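Protein with a SET domain within carboxy region (Cryptosporidium parvum, PDB 4LDG) probably transfers methyl groups to a lysine of histone H4, the chain here being the carboxy-terminal part of the protein, which carries its SET domain. Local coordinates at residues 30-35 / 107-112; 25-30 / 137-142; 38-43 / 251-256. One frame throughout, in Å; residues are numbered along the deposited sequence.

In the fold
From the N terminus, helix 15-36 supplies first 25-30 and then 30-35, and the loop just after it supplies 38-43. Interaction 1 closes a loop by bringing 107-112, the turn and strand 111-112 of a hairpin, back to the helix, and the longer loop closed by interaction 2, at 137-142, contains it. Both use the same helix and share Lys30 and a water. Interaction 3 crosses the other two, because 38-43 lies between their segments and finds its partner only at 251-256, within the SET domain. Phe34 packs on Leu27 and Tyr41, and Phe42 on Leu141. The helix and its exit loop thus tie the 105-112 hairpin, strand 140-143 and the late 251-256 turn together.

Interaction 1 of 3, residues 30-35 / 107-112; sequences KIPYFE and MNYKVI
A small antiparallel hairpin with a G1 beta bulge lies against the last turns of helix 15-36. Lys110 and Val111 both face Asp106 in strand 105-106, and Lys110 takes the positive phi that the first position of such a bulge demands. Two ring faces, each covered by an aliphatic carbon, carry the contact. Tyr33 has its CG anti to the backbone N (chi1 167°), which carries the ring off the helix toward the hairpin. Its own CB sits over one face of the Tyr109 ring, 3.8 Å from the ring centroid and 16° off the normal, a CH-pi contact. The Tyr33 ring in turn receives Val111, tip to tip: methyl CG2 stands over one face, 3.6 Å from the Tyr33 centroid. The two tyrosine rings are oblique to each other, their planes 37° apart and their centroids separated by 6.0 Å, the closest approach being that of Tyr33 CB to the Tyr109 ring. Tyrosine suits position 33 because it is flat enough to accept a methyl while its hydroxyl reaches the hydrogen-bonding partner His113. Pro32, presenting a compact apolar edge, brings CB to 3.7 Å from the hydroxyl OH of Tyr109 at the far end of that ring. On the other flank Lys30 runs extended past Val111 in the opposite direction, its CD lying 3.9 Å from Val111 CG1. A long aliphatic chain with a charged end fits here: the methylenes cover the valine, and the ammonium group emerges among polar atoms, where it also makes a salt bridge with Asp26. Beyond CE the amine completes the contact through water: Lys30 NZ donates to water 1 at 3.0 Å, and the same water donates to Lys110 O at 2.6 Å.

Interaction 2 of 3, residues 25-30 / 137-142; sequences QDLYSK and HSCTLI
Leu27 and Cys139 make the close-packed half of this buried contact. Cys139 SG, anti to its backbone N, points at the helix and rests beside the leucine branch, 3.6 Å from Leu27 CD2 and almost as near CG. A compact, weakly polar thiol suits a place where helix and chain run this close. Further along, Leu27 CD1 meets Leu141 CD1 more loosely at 4.4 Å, and Phe34, two turns later, adds to the same apolar patch. The other half is polar and looser, with Asp26 and His137 partly exposed. Asp26 and His137 approach tip to tip, with OD2 at the ring edge, in its plane, yet 3.7 Å from His137 NE2. One turn along the helix, Lys30 NZ donates to the syn lone pair of Asp26 OD2 at 3.1 Å, a salt bridge between residues four apart. The carboxylate of Asp26 would tend to favour a protonated His137, whereas the nearby ammonium group would oppose it. Water 1, shared with Lys30, lies over a face of the imidazole and accepts from the backbone N-H of His137 at 3.0 Å. The N-terminal helix 15-36 packs here on the antiparallel pair 140-143/151-154, consistent with the start of the SET fold.

Interaction 3 of 3, residues 38-43 / 251-256; sequences GIEYFT and IICGEE
Glu255 OE1 is gripped by one bond within this contact, the backbone N-H of Ile252, which reaches its anti lone pair at 2.8 Å with an N-H...O angle of 150°. The other oxygen of the same carboxylate, OE2, makes a salt bridge with Arg249, so the two ends of the group are fixed by different partners. The bond braces a type II beta turn, Ile252 to Glu255, in the SET domain, closed by Glu255 N donating to Ile252 O at 3.1 Å. Gly254 holds its third position with positive phi, where a CB would be jammed against the preceding carbonyl O and would crowd Phe42 CE1. Backbone hydrogen bonds of Gly254 and Glu255 with Ala154, and of Phe42 with Gly155, set both segments at the end of strand 151-154. The corner residue, Cys253, is directed toward segment 38-43, whose Gly38 is the C-prime residue of the Schellman motif ending helix 15-36. With SG anti to the backbone N (chi1 177°), the sulfur rests against the peptide joining Tyr41 to Phe42. The short cysteine side chain, ending in a polarisable sulfur, can settle this close to a peptide. Phe42, poorly ordered, receives it near the plane of its ring, at the edge, while its CD1 lies 3.8 Å from Gly254 CA. The exposed Glu40, extended beyond CG, brings OE2 to 3.9 Å from the methylene CB of Cys253. At the centre, Cys253 SG stands 3.3 Å from Phe42 N and 3.4 Å from Tyr41 C.

Interaction 1 of 3, residues 30-35 / 107-112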
loop_
_atom_site.group_PDB
_atom_site.type_symbol
_atom_site.label_atom_id
_atom_site.label_comp_id
_atom_site.label_asym_id
_atom_site.label_seq_id
_atom_site.Cartn_x
_atom_site.Cartn_y
_atom_site.Cartn_z
ATOM N N LYS A 30 13.341 1.410 10.926
ATOM C CA LYS A 30 12.422 0.675 11.804
ATOM C C LYS A 30 13.100 -0.463 12.597
ATOM O O LYS A 30 12.472 -1.072 13.474
ATOM C CB LYS A 30 11.268 0.121 10.966
ATOM C CG LYS A 30 10.350 1.208 10.393
ATOM C CD LYS A 30 9.484 0.691 9.255
ATOM C CE LYS A 30 8.490 1.748 8.786
ATOM N NZ LYS A 30 7.468 1.195 7.840
ATOM N N ILE A 31 14.369 -0.747 12.294
ATOM C CA ILE A 31 15.094 -1.837 12.969
ATOM C C ILE A 31 15.103 -1.712 14.500
ATOM O O ILE A 31 14.776 -2.685 15.177
ATOM C CB ILE A 31 16.525 -2.050 12.387
ATOM C CG1 ILE A 31 16.397 -2.641 10.968
ATOM C CG2 ILE A 31 17.360 -2.971 13.279
ATOM C CD1 ILE A 31 17.675 -3.152 10.330
ATOM N N PRO A 32 15.446 -0.523 15.047
ATOM C CA PRO A 32 15.421 -0.371 16.504
ATOM C C PRO A 32 14.060 -0.737 17.120
ATOM O O PRO A 32 14.010 -1.337 18.199
ATOM C CB PRO A 32 15.710 1.125 16.706
ATOM C CG PRO A 32 16.344 1.581 15.437
ATOM C CD PRO A 32 15.675 0.767 14.378
ATOM N N TYR A 33 12.973 -0.382 16.434
ATOM C CA TYR A 33 11.636 -0.768 16.876
ATOM C C TYR A 33 11.408 -2.278 16.735
ATOM O O TYR A 33 10.856 -2.892 17.639
ATOM C CB TYR A 33 10.541 0.040 16.149
ATOM C CG TYR A 33 9.149 -0.532 16.330
ATOM C CD1 TYR A 33 8.325 -0.118 17.374
ATOM C CD2 TYR A 33 8.666 -1.511 15.469
ATOM C CE1 TYR A 33 7.061 -0.658 17.548
ATOM C CE2 TYR A 33 7.409 -2.059 15.637
ATOM C CZ TYR A 33 6.607 -1.632 16.671
ATOM O OH TYR A 33 5.354 -2.182 16.824
ATOM N N PHE A 34 11.825 -2.882 15.623
ATOM C CA PHE A 34 11.703 -4.353 15.467
ATOM C C PHE A 34 12.492 -5.097 16.550
ATOM O O PHE A 34 12.011 -6.070 17.136
ATOM C CB PHE A 34 12.147 -4.832 14.070
ATOM C CG PHE A 34 11.292 -4.307 12.930
ATOM C CD1 PHE A 34 9.911 -4.218 13.045
ATOM C CD2 PHE A 34 11.879 -3.908 11.735
ATOM C CE1 PHE A 34 9.136 -3.712 12.006
ATOM C CE2 PHE A 34 11.113 -3.408 10.695
ATOM C CZ PHE A 34 9.738 -3.313 10.823
ATOM N N GLU A 35 13.701 -4.628 16.830
ATOM C CA GLU A 35 14.555 -5.302 17.809
ATOM C C GLU A 35 14.002 -5.171 19.222
ATOM O O GLU A 35 13.897 -6.163 19.922
ATOM C CB GLU A 35 15.997 -4.808 17.717
ATOM C CG GLU A 35 16.785 -5.588 16.674
ATOM C CD GLU A 35 18.204 -5.086 16.469
ATOM O OE1 GLU A 35 18.605 -4.094 17.128
ATOM O OE2 GLU A 35 18.913 -5.692 15.628
ATOM N N MET A 107 4.112 6.645 16.224
ATOM C CA MET A 107 4.377 7.823 15.405
ATOM C C MET A 107 5.868 8.124 15.223
ATOM O O MET A 107 6.240 8.907 14.351
ATOM C CB MET A 107 3.657 9.038 16.000
ATOM C CG MET A 107 2.408 9.485 15.228
ATOM S SD MET A 107 0.953 8.426 15.356
ATOM C CE MET A 107 -0.011 9.306 16.561
ATOM N N ASN A 108 6.723 7.496 16.022
ATOM C CA ASN A 108 8.156 7.714 15.908
ATOM C C ASN A 108 8.696 6.877 14.746
ATOM O O ASN A 108 9.462 7.372 13.917
ATOM C CB ASN A 108 8.890 7.427 17.231
ATOM C CG ASN A 108 8.322 8.233 18.396
ATOM O OD1 ASN A 108 8.200 9.461 18.318
ATOM N ND2 ASN A 108 7.935 7.545 19.467
ATOM N N TYR A 109 8.251 5.631 14.645
ATOM C CA TYR A 109 8.745 4.735 13.600
ATOM C C TYR A 109 7.803 4.529 12.402
ATOM O O TYR A 109 8.199 3.925 11.415
ATOM C CB TYR A 109 9.138 3.398 14.235
ATOM C CG TYR A 109 10.316 3.542 15.187
ATOM C CD1 TYR A 109 11.608 3.509 14.708
ATOM C CD2 TYR A 109 10.130 3.735 16.553
ATOM C CE1 TYR A 109 12.693 3.667 15.547
ATOM C CE2 TYR A 109 11.209 3.888 17.406
ATOM C CZ TYR A 109 12.489 3.858 16.890
ATOM O OH TYR A 109 13.580 3.998 17.703
ATOM N N LYS A 110 6.576 5.040 12.490
ATOM C CA LYS A 110 5.539 4.909 11.453
ATOM C C LYS A 110 5.212 3.435 11.169
ATOM O O LYS A 110 5.305 2.958 10.033
ATOM C CB LYS A 110 5.946 5.656 10.174
ATOM C CG LYS A 110 6.411 7.099 10.393
ATOM C CD LYS A 110 5.340 8.146 10.094
ATOM C CE LYS A 110 5.932 9.401 9.439
ATOM N NZ LYS A 110 6.438 9.126 8.051
ATOM N N VAL A 111 4.872 2.713 12.234
ATOM C CA VAL A 111 4.482 1.327 12.142
ATOM C C VAL A 111 3.171 1.146 12.829
ATOM O O VAL A 111 2.828 1.887 13.754
ATOM C CB VAL A 111 5.477 0.350 12.798
ATOM C CG1 VAL A 111 6.751 0.278 11.986
ATOM C CG2 VAL A 111 5.786 0.751 14.234
ATOM N N ILE A 112 2.453 0.133 12.377
ATOM C CA ILE A 112 1.236 -0.292 13.012
ATOM C C ILE A 112 1.679 -1.240 14.124
ATOM O O ILE A 112 2.115 -2.359 13.855
ATOM C CB ILE A 112 0.276 -0.968 12.041
ATOM C CG1 ILE A 112 -0.087 -0.016 10.923
ATOM C CG2 ILE A 112 -1.009 -1.373 12.766
ATOM C CD1 ILE A 112 -1.053 -0.653 9.921
HETATM O O HOH W 1 5.558 3.451 7.455
#

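Interaction 2 of 3, residues 25-30 / 137-142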
loop_
_atom_site.group_PDB
_atom_site.type_symbol
_atom_site.label_atom_id
_atom_site.label_comp_id
_atom_site.label_asym_id
_atom_site.label_seq_id
_atom_site.Cartn_x
_atom_site.Cartn_y
_atom_site.Cartn_z
ATOM N N GLN A 25 16.203 1.789 3.191
ATOM C CA GLN A 25 16.402 2.851 4.171
ATOM C C GLN A 25 15.227 2.907 5.160
ATOM O O GLN A 25 15.436 3.084 6.373
ATOM C CB GLN A 25 16.588 4.197 3.462
ATOM C CG GLN A 25 17.355 5.207 4.281
ATOM C CD GLN A 25 18.717 4.682 4.697
ATOM O OE1 GLN A 25 19.457 4.125 3.884
ATOM N NE2 GLN A 25 19.045 4.838 5.974
ATOM N N ASP A 26 14.004 2.753 4.648
ATOM C CA ASP A 26 12.807 2.676 5.496
ATOM C C ASP A 26 12.962 1.539 6.484
ATOM O O ASP A 26 12.740 1.711 7.688
ATOM C CB ASP A 26 11.533 2.435 4.669
ATOM C CG ASP A 26 10.260 2.523 5.511
ATOM O OD1 ASP A 26 10.131 3.508 6.277
ATOM O OD2 ASP A 26 9.384 1.621 5.397
ATOM N N LEU A 27 13.362 0.381 5.966
ATOM C CA LEU A 27 13.582 -0.790 6.810
ATOM C C LEU A 27 14.602 -0.445 7.903
ATOM O O LEU A 27 14.320 -0.648 9.080
ATOM C CB LEU A 27 14.080 -1.984 5.996
ATOM C CG LEU A 27 13.854 -3.434 6.462
ATOM C CD1 LEU A 27 15.100 -4.249 6.215
ATOM C CD2 LEU A 27 13.471 -3.583 7.917
ATOM N N TYR A 28 15.753 0.113 7.521
ATOM C CA TYR A 28 16.782 0.483 8.502
ATOM C C TYR A 28 16.256 1.375 9.623
ATOM O O TYR A 28 16.670 1.227 10.771
ATOM C CB TYR A 28 17.965 1.220 7.849
ATOM C CG TYR A 28 18.907 0.394 7.005
ATOM C CD1 TYR A 28 18.791 -0.997 6.907
ATOM C CD2 TYR A 28 19.956 1.012 6.318
ATOM C CE1 TYR A 28 19.677 -1.735 6.125
ATOM C CE2 TYR A 28 20.841 0.282 5.540
ATOM C CZ TYR A 28 20.697 -1.090 5.450
ATOM O OH TYR A 28 21.580 -1.817 4.688
ATOM N N SER A 29 15.368 2.304 9.284
ATOM C CA SER A 29 14.814 3.235 10.264
ATOM C C SER A 29 13.875 2.574 11.271
ATOM O O SER A 29 13.649 3.110 12.345
ATOM C CB SER A 29 14.088 4.377 9.557
ATOM O OG SER A 29 15.016 5.378 9.176
ATOM N N LYS A 30 13.341 1.410 10.926
ATOM C CA LYS A 30 12.422 0.675 11.804
ATOM C C LYS A 30 13.100 -0.463 12.597
ATOM O O LYS A 30 12.472 -1.072 13.474
ATOM C CB LYS A 30 11.268 0.121 10.966
ATOM C CG LYS A 30 10.350 1.208 10.393
ATOM C CD LYS A 30 9.484 0.691 9.255
ATOM C CE LYS A 30 8.490 1.748 8.786
ATOM N NZ LYS A 30 7.468 1.195 7.840
ATOM N N HIS A 137 2.899 2.837 6.104
ATOM C CA HIS A 137 2.753 1.603 5.302
ATOM C C HIS A 137 3.446 0.434 5.956
ATOM O O HIS A 137 4.262 0.601 6.861
ATOM C CB HIS A 137 3.261 1.777 3.864
ATOM C CG HIS A 137 4.522 2.560 3.766
ATOM N ND1 HIS A 137 4.559 3.856 3.288
ATOM C CD2 HIS A 137 5.790 2.254 4.128
ATOM C CE1 HIS A 137 5.795 4.313 3.356
ATOM N NE2 HIS A 137 6.562 3.361 3.858
ATOM N N SER A 138 3.102 -0.765 5.512
ATOM C CA SER A 138 3.826 -1.950 5.954
ATOM C C SER A 138 5.225 -1.829 5.397
ATOM O O SER A 138 5.459 -1.093 4.435
ATOM C CB SER A 138 3.146 -3.229 5.456
ATOM O OG SER A 138 1.952 -3.471 6.204
ATOM N N CYS A 139 6.161 -2.523 6.024
ATOM C CA CYS A 139 7.554 -2.551 5.570
ATOM C C CYS A 139 7.629 -3.591 4.439
ATOM O O CYS A 139 7.306 -4.773 4.636
ATOM C CB CYS A 139 8.448 -2.908 6.754
ATOM S SG CYS A 139 10.184 -3.221 6.378
ATOM N N THR A 140 7.934 -3.122 3.238
ATOM C CA THR A 140 8.153 -4.003 2.092
ATOM C C THR A 140 9.537 -3.807 1.464
ATOM O O THR A 140 10.214 -2.816 1.730
ATOM C CB THR A 140 7.136 -3.736 0.978
ATOM O OG1 THR A 140 7.363 -2.438 0.441
ATOM C CG2 THR A 140 5.716 -3.851 1.488
ATOM N N LEU A 141 9.932 -4.765 0.620
ATOM C CA LEU A 141 11.143 -4.666 -0.203
ATOM C C LEU A 141 10.901 -5.194 -1.610
ATOM O O LEU A 141 10.023 -6.046 -1.823
ATOM C CB LEU A 141 12.269 -5.472 0.431
ATOM C CG LEU A 141 12.597 -5.032 1.844
ATOM C CD1 LEU A 141 13.503 -6.053 2.481
ATOM C CD2 LEU A 141 13.254 -3.663 1.827
ATOM N N ILE A 142 11.686 -4.694 -2.559
ATOM C CA ILE A 142 11.691 -5.198 -3.931
ATOM C C ILE A 142 12.857 -6.173 -4.148
ATOM O O ILE A 142 13.977 -5.908 -3.739
ATOM C CB ILE A 142 11.897 -4.062 -4.941
ATOM C CG1 ILE A 142 10.768 -3.055 -4.867
ATOM C CG2 ILE A 142 11.989 -4.611 -6.367
ATOM C CD1 ILE A 142 11.070 -1.824 -5.702
HETATM O O HOH W 1 5.558 3.451 7.455
#

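Interaction 3 of 3, residues 38-43 / 251-256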
loop_
_atom_site.group_PDB
_atom_site.type_symbol
_atom_site.label_atom_id
_atom_site.label_comp_id
_atom_site.label_asym_id
_atom_site.label_seq_id
_atom_site.Cartn_x
_atom_site.Cartn_y
_atom_site.Cartn_z
ATOM N N GLY A 38 11.074 -7.687 19.557
ATOM C CA GLY A 38 11.325 -9.073 19.142
ATOM C C GLY A 38 10.680 -9.475 17.825
ATOM O O GLY A 38 10.290 -10.625 17.648
ATOM N N ILE A 39 10.558 -8.529 16.898
ATOM C CA ILE A 39 9.912 -8.790 15.616
ATOM C C ILE A 39 10.956 -9.147 14.557
ATOM O O ILE A 39 11.894 -8.396 14.340
ATOM C CB ILE A 39 9.087 -7.559 15.141
ATOM C CG1 ILE A 39 8.036 -7.170 16.198
ATOM C CG2 ILE A 39 8.430 -7.834 13.793
ATOM C CD1 ILE A 39 7.361 -5.836 15.927
ATOM N N GLU A 40 10.786 -10.288 13.899
ATOM C CA GLU A 40 11.669 -10.675 12.794
ATOM C C GLU A 40 11.547 -9.701 11.598
ATOM O O GLU A 40 10.433 -9.387 11.148
ATOM C CB GLU A 40 11.358 -12.103 12.318
ATOM C CG GLU A 40 12.553 -12.782 11.654
ATOM C CD GLU A 40 12.208 -13.993 10.783
ATOM O OE1 GLU A 40 13.162 -14.644 10.305
ATOM O OE2 GLU A 40 11.008 -14.296 10.542
ATOM N N TYR A 41 12.696 -9.236 11.106
ATOM C CA TYR A 41 12.770 -8.409 9.897
ATOM C C TYR A 41 13.735 -9.061 8.890
ATOM O O TYR A 41 14.507 -9.936 9.269
ATOM C CB TYR A 41 13.210 -6.997 10.239
ATOM C CG TYR A 41 14.526 -6.908 10.984
ATOM C CD1 TYR A 41 15.722 -6.679 10.308
ATOM C CD2 TYR A 41 14.579 -7.038 12.371
ATOM C CE1 TYR A 41 16.931 -6.597 10.996
ATOM C CE2 TYR A 41 15.783 -6.955 13.060
ATOM C CZ TYR A 41 16.949 -6.734 12.365
ATOM O OH TYR A 41 18.144 -6.640 13.049
ATOM N N PHE A 42 13.695 -8.639 7.626
ATOM C CA PHE A 42 14.486 -9.274 6.560
ATOM C C PHE A 42 15.963 -8.905 6.667
ATOM O O PHE A 42 16.295 -7.806 7.069
ATOM C CB PHE A 42 13.941 -8.852 5.193
ATOM C CG PHE A 42 14.365 -9.737 4.052
ATOM C CD1 PHE A 42 13.751 -10.965 3.839
ATOM C CD2 PHE A 42 15.353 -9.329 3.166
ATOM C CE1 PHE A 42 14.130 -11.779 2.782
ATOM C CE2 PHE A 42 15.739 -10.140 2.107
ATOM C CZ PHE A 42 15.124 -11.363 1.913
ATOM N N THR A 43 16.845 -9.836 6.306
ATOM C CA THR A 43 18.294 -9.594 6.289
ATOM C C THR A 43 18.933 -10.187 5.039
ATOM O O THR A 43 18.941 -11.405 4.868
ATOM C CB THR A 43 18.977 -10.188 7.538
ATOM O OG1 THR A 43 18.464 -11.498 7.791
ATOM C CG2 THR A 43 18.711 -9.326 8.758
ATOM N N ILE A 251 1.136 -12.235 6.904
ATOM C CA ILE A 251 2.126 -12.443 5.871
ATOM C C ILE A 251 3.484 -12.410 6.594
ATOM O O ILE A 251 3.807 -11.411 7.252
ATOM C CB ILE A 251 2.067 -11.314 4.829
ATOM C CG1 ILE A 251 0.695 -11.268 4.159
ATOM C CG2 ILE A 251 3.137 -11.468 3.767
ATOM C CD1 ILE A 251 0.550 -10.116 3.195
ATOM N N ILE A 252 4.262 -13.495 6.502
ATOM C CA ILE A 252 5.531 -13.524 7.208
ATOM C C ILE A 252 6.617 -12.814 6.433
ATOM O O ILE A 252 6.510 -12.562 5.224
ATOM C CB ILE A 252 6.006 -14.937 7.627
ATOM C CG1 ILE A 252 6.401 -15.773 6.416
ATOM C CG2 ILE A 252 4.933 -15.620 8.473
ATOM C CD1 ILE A 252 6.980 -17.116 6.781
ATOM N N CYS A 253 7.633 -12.445 7.195
ATOM C CA CYS A 253 8.837 -11.822 6.707
ATOM C C CYS A 253 9.441 -12.651 5.572
ATOM O O CYS A 253 9.547 -13.870 5.687
ATOM C CB CYS A 253 9.819 -11.718 7.882
ATOM S SG CYS A 253 11.428 -11.041 7.465
ATOM N N GLY A 254 9.810 -11.985 4.475
ATOM C CA GLY A 254 10.355 -12.650 3.296
ATOM C C GLY A 254 9.323 -13.112 2.262
ATOM O O GLY A 254 9.642 -13.336 1.105
ATOM N N GLU A 255 8.080 -13.246 2.674
ATOM C CA GLU A 255 7.047 -13.777 1.803
ATOM C C GLU A 255 6.606 -12.735 0.764
ATOM O O GLU A 255 6.499 -11.536 1.039
ATOM C CB GLU A 255 5.893 -14.242 2.683
ATOM C CG GLU A 255 4.577 -14.565 2.018
ATOM C CD GLU A 255 3.634 -15.264 2.999
ATOM O OE1 GLU A 255 3.802 -15.135 4.245
ATOM O OE2 GLU A 255 2.719 -15.959 2.523
ATOM N N GLU A 256 6.356 -13.208 -0.446
ATOM C CA GLU A 256 6.000 -12.337 -1.556
ATOM C C GLU A 256 4.597 -11.821 -1.341
ATOM O O GLU A 256 3.765 -12.561 -0.868
ATOM C CB GLU A 256 6.084 -13.082 -2.893
ATOM C CG GLU A 256 5.776 -12.181 -4.101
ATOM C CD GLU A 256 5.944 -12.834 -5.478
ATOM O OE1 GLU A 256 6.245 -14.041 -5.552
ATOM O OE2 GLU A 256 5.774 -12.127 -6.499
#